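Local coordinates for TIGR00266 family protein (Pseudomonas aeruginosa, PDB 1YOX) that is of unknown function but belongs to the AIM24 (mitochondrial biogenesis) family and has an all-beta core consistent with its cupin-clan kinship, at residues 122-133 with 146-157. Residues are numbered along the deposited sequence; the frame is centred on the assembly and turned at random.
Sequences AAYGTRVGIAFT and FILQKLEGDGLV
Arg127 folds over Glu152 on one face of an antiparallel hairpin, a bend at chi3 (-76°) turning its guanidinium so that one face lies on the glutamate CG, 3.3 Å from NH1. The carboxylate, its plane 21° from the guanidinium, completes a long salt bridge, NH1 to OE2 3.5 Å. Next along this face, the bare backbone of Gly129 leaves a hollow for the Lys150 chain, whose CG rests 3.8 Å from the Gly129 carbonyl carbon. On the other face Val128 CG2 and Leu151 CD2 lie side by side, while Val128 CG1 meets the Gln149 amide nitrogen. Two backbone hydrogen bonds join Arg127 to Glu152 and Gly129 N donates to Lys150 O, until a classic beta bulge sets both Ala131 and Phe132 opposite Leu148. Beyond it Phe132 CB packs on Leu148 CB, and the rings meet edge to edge, Phe132 CE2 to Phe146 CD2 3.9 Å. Thr133 CG2 lies against Ile147 CG1, though their 3.3 Å separation is doubtfully short. At the other end a type II turn, Ala123 to Thr126, brings Thr126 CG2 against Val157 CG2 (4.0 Å); Thr126 OG1 donates to Ala123 O, and a water links this hydroxyl to Gly155 N. Each segment spans two six-stranded antiparallel sheets: strands 119-123 and 156-162 are neighbours in one, while in the other strand 146-152 lies between the outermost strand 127-134 and strand 111-115.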
# COMPACT_ATOMS: atom_id res chain seq x y z
N ALA C 122 -13.83 17.16 4.06
CA ALA C 122 -14.08 18.51 3.58
C ALA C 122 -14.47 19.44 4.73
O ALA C 122 -14.98 19.01 5.78
CB ALA C 122 -15.16 18.49 2.57
N ALA C 123 -14.23 20.73 4.49
CA ALA C 123 -14.65 21.80 5.36
C ALA C 123 -16.16 21.78 5.52
O ALA C 123 -16.89 21.55 4.55
CB ALA C 123 -14.19 23.13 4.79
N TYR C 124 -16.62 22.01 6.75
CA TYR C 124 -18.03 22.26 6.98
C TYR C 124 -18.51 23.35 6.01
O TYR C 124 -17.78 24.31 5.74
CB TYR C 124 -18.31 22.65 8.45
CG TYR C 124 -19.79 22.73 8.73
CD1 TYR C 124 -20.62 21.62 8.54
CD2 TYR C 124 -20.39 23.93 9.14
CE1 TYR C 124 -22.01 21.68 8.76
CE2 TYR C 124 -21.78 24.02 9.37
CZ TYR C 124 -22.58 22.89 9.17
OH TYR C 124 -23.94 22.91 9.39
N GLY C 125 -19.72 23.18 5.47
CA GLY C 125 -20.23 24.06 4.41
C GLY C 125 -20.09 23.48 3.01
O GLY C 125 -20.72 23.97 2.05
N THR C 126 -19.25 22.46 2.87
CA THR C 126 -19.18 21.72 1.62
C THR C 126 -20.52 21.05 1.43
O THR C 126 -21.09 20.46 2.36
CB THR C 126 -18.06 20.68 1.60
OG1 THR C 126 -16.80 21.31 1.91
CG2 THR C 126 -18.00 20.03 0.20
N ARG C 127 -21.03 21.19 0.22
CA ARG C 127 -22.24 20.52 -0.18
C ARG C 127 -21.81 19.24 -0.91
O ARG C 127 -21.12 19.30 -1.94
CB ARG C 127 -23.09 21.46 -1.04
CG ARG C 127 -23.58 22.67 -0.21
CD ARG C 127 -24.21 23.80 -1.05
NE ARG C 127 -23.23 24.62 -1.76
CZ ARG C 127 -23.21 24.80 -3.08
NH1 ARG C 127 -24.14 24.22 -3.86
NH2 ARG C 127 -22.27 25.57 -3.64
N VAL C 128 -22.17 18.10 -0.32
CA VAL C 128 -21.83 16.77 -0.84
C VAL C 128 -23.07 16.06 -1.38
O VAL C 128 -23.97 15.69 -0.62
CB VAL C 128 -21.18 15.86 0.26
CG1 VAL C 128 -20.99 14.41 -0.25
CG2 VAL C 128 -19.87 16.45 0.74
N GLY C 129 -23.11 15.87 -2.69
CA GLY C 129 -24.20 15.10 -3.28
C GLY C 129 -23.70 14.01 -4.21
O GLY C 129 -22.49 13.88 -4.44
N ILE C 130 -24.66 13.25 -4.75
CA ILE C 130 -24.39 12.22 -5.75
C ILE C 130 -24.62 12.76 -7.15
O ILE C 130 -25.71 13.26 -7.47
CB ILE C 130 -25.30 10.99 -5.55
CG1 ILE C 130 -25.03 10.33 -4.22
CG2 ILE C 130 -25.11 9.97 -6.68
CD1 ILE C 130 -26.15 9.41 -3.80
N ALA C 131 -23.61 12.65 -8.00
CA ALA C 131 -23.71 13.05 -9.38
C ALA C 131 -23.99 11.86 -10.33
O ALA C 131 -24.29 12.05 -11.52
CB ALA C 131 -22.43 13.72 -9.77
N PHE C 132 -23.91 10.64 -9.79
CA PHE C 132 -23.91 9.42 -10.61
C PHE C 132 -23.81 8.18 -9.72
O PHE C 132 -22.93 8.10 -8.87
CB PHE C 132 -22.71 9.45 -11.59
CG PHE C 132 -22.74 8.35 -12.63
CD1 PHE C 132 -23.67 8.37 -13.68
CD2 PHE C 132 -21.83 7.31 -12.58
CE1 PHE C 132 -23.71 7.37 -14.64
CE2 PHE C 132 -21.85 6.29 -13.55
CZ PHE C 132 -22.80 6.33 -14.58
N THR C 133 -24.73 7.23 -9.90
CA THR C 133 -24.63 5.91 -9.26
C THR C 133 -25.01 4.82 -10.27
O THR C 133 -26.04 4.92 -10.94
CB THR C 133 -25.53 5.76 -8.01
OG1 THR C 133 -26.62 6.69 -8.06
CG2 THR C 133 -24.75 6.01 -6.75
N PHE C 146 -20.54 1.85 -8.86
CA PHE C 146 -19.65 2.97 -9.14
C PHE C 146 -20.41 4.26 -8.83
O PHE C 146 -21.47 4.53 -9.41
CB PHE C 146 -19.14 2.95 -10.59
CG PHE C 146 -18.20 4.07 -10.92
CD1 PHE C 146 -16.89 4.05 -10.47
CD2 PHE C 146 -18.64 5.19 -11.65
CE1 PHE C 146 -16.01 5.11 -10.75
CE2 PHE C 146 -17.78 6.26 -11.93
CZ PHE C 146 -16.46 6.22 -11.49
N ILE C 147 -19.87 5.04 -7.89
CA ILE C 147 -20.54 6.25 -7.37
C ILE C 147 -19.65 7.50 -7.53
O ILE C 147 -18.50 7.54 -7.06
CB ILE C 147 -20.97 6.03 -5.91
CG1 ILE C 147 -21.85 4.76 -5.81
CG2 ILE C 147 -21.67 7.28 -5.33
CD1 ILE C 147 -22.00 4.16 -4.39
N LEU C 148 -20.17 8.48 -8.27
CA LEU C 148 -19.57 9.81 -8.37
C LEU C 148 -20.34 10.79 -7.51
O LEU C 148 -21.54 10.94 -7.67
CB LEU C 148 -19.58 10.35 -9.78
CG LEU C 148 -18.37 10.09 -10.64
CD1 LEU C 148 -18.59 10.79 -11.98
CD2 LEU C 148 -17.11 10.60 -9.97
N GLN C 149 -19.62 11.43 -6.59
CA GLN C 149 -20.18 12.48 -5.76
C GLN C 149 -19.94 13.87 -6.36
O GLN C 149 -19.03 14.04 -7.17
CB GLN C 149 -19.57 12.39 -4.37
CG GLN C 149 -19.98 11.13 -3.65
CD GLN C 149 -19.43 11.07 -2.29
OE1 GLN C 149 -18.20 11.17 -2.09
NE2 GLN C 149 -20.31 10.91 -1.31
N LYS C 150 -20.79 14.83 -6.00
CA LYS C 150 -20.51 16.24 -6.30
C LYS C 150 -20.24 17.01 -5.01
O LYS C 150 -21.02 16.95 -4.06
CB LYS C 150 -21.58 16.94 -7.17
CG LYS C 150 -23.01 16.88 -6.67
CD LYS C 150 -23.94 17.83 -7.49
CE LYS C 150 -25.42 17.67 -7.06
NZ LYS C 150 -26.41 18.13 -8.10
N LEU C 151 -19.12 17.70 -5.02
CA LEU C 151 -18.68 18.51 -3.90
C LEU C 151 -18.77 19.96 -4.39
O LEU C 151 -18.09 20.33 -5.37
CB LEU C 151 -17.25 18.16 -3.49
CG LEU C 151 -16.83 16.67 -3.49
CD1 LEU C 151 -15.34 16.51 -3.27
CD2 LEU C 151 -17.62 15.86 -2.47
N GLU C 152 -19.61 20.76 -3.75
CA GLU C 152 -19.70 22.18 -4.11
C GLU C 152 -19.59 23.14 -2.91
O GLU C 152 -19.96 22.82 -1.79
CB GLU C 152 -20.93 22.46 -5.03
CG GLU C 152 -22.21 21.69 -4.68
CD GLU C 152 -23.15 21.48 -5.88
OE1 GLU C 152 -22.73 21.64 -7.05
OE2 GLU C 152 -24.33 21.15 -5.63
N GLY C 153 -19.08 24.34 -3.16
CA GLY C 153 -18.94 25.31 -2.09
C GLY C 153 -17.68 26.07 -2.32
O GLY C 153 -17.12 26.00 -3.40
N ASP C 154 -17.23 26.81 -1.31
CA ASP C 154 -16.08 27.70 -1.47
C ASP C 154 -14.90 27.33 -0.58
O ASP C 154 -13.96 28.12 -0.41
CB ASP C 154 -16.50 29.16 -1.26
CG ASP C 154 -16.71 29.51 0.21
OD1 ASP C 154 -17.20 28.64 0.96
OD2 ASP C 154 -16.38 30.67 0.62
N GLY C 155 -14.94 26.11 -0.03
CA GLY C 155 -13.94 25.69 0.94
C GLY C 155 -12.99 24.63 0.45
O GLY C 155 -12.89 24.34 -0.76
N LEU C 156 -12.30 24.03 1.41
CA LEU C 156 -11.33 22.96 1.16
C LEU C 156 -11.91 21.57 1.22
O LEU C 156 -12.71 21.21 2.08
CB LEU C 156 -10.15 23.07 2.10
CG LEU C 156 -9.22 24.22 1.73
CD1 LEU C 156 -8.31 24.51 2.91
CD2 LEU C 156 -8.42 23.90 0.46
N VAL C 157 -11.45 20.79 0.26
CA VAL C 157 -11.88 19.42 0.02
C VAL C 157 -10.57 18.63 -0.04
O VAL C 157 -9.55 19.17 -0.46
CB VAL C 157 -12.70 19.42 -1.30
CG1 VAL C 157 -12.19 18.46 -2.32
CG2 VAL C 157 -14.22 19.35 -1.02
O HOH W 1 -17.47 26.07 3.09
O HOH W 2 -16.98 24.17 0.64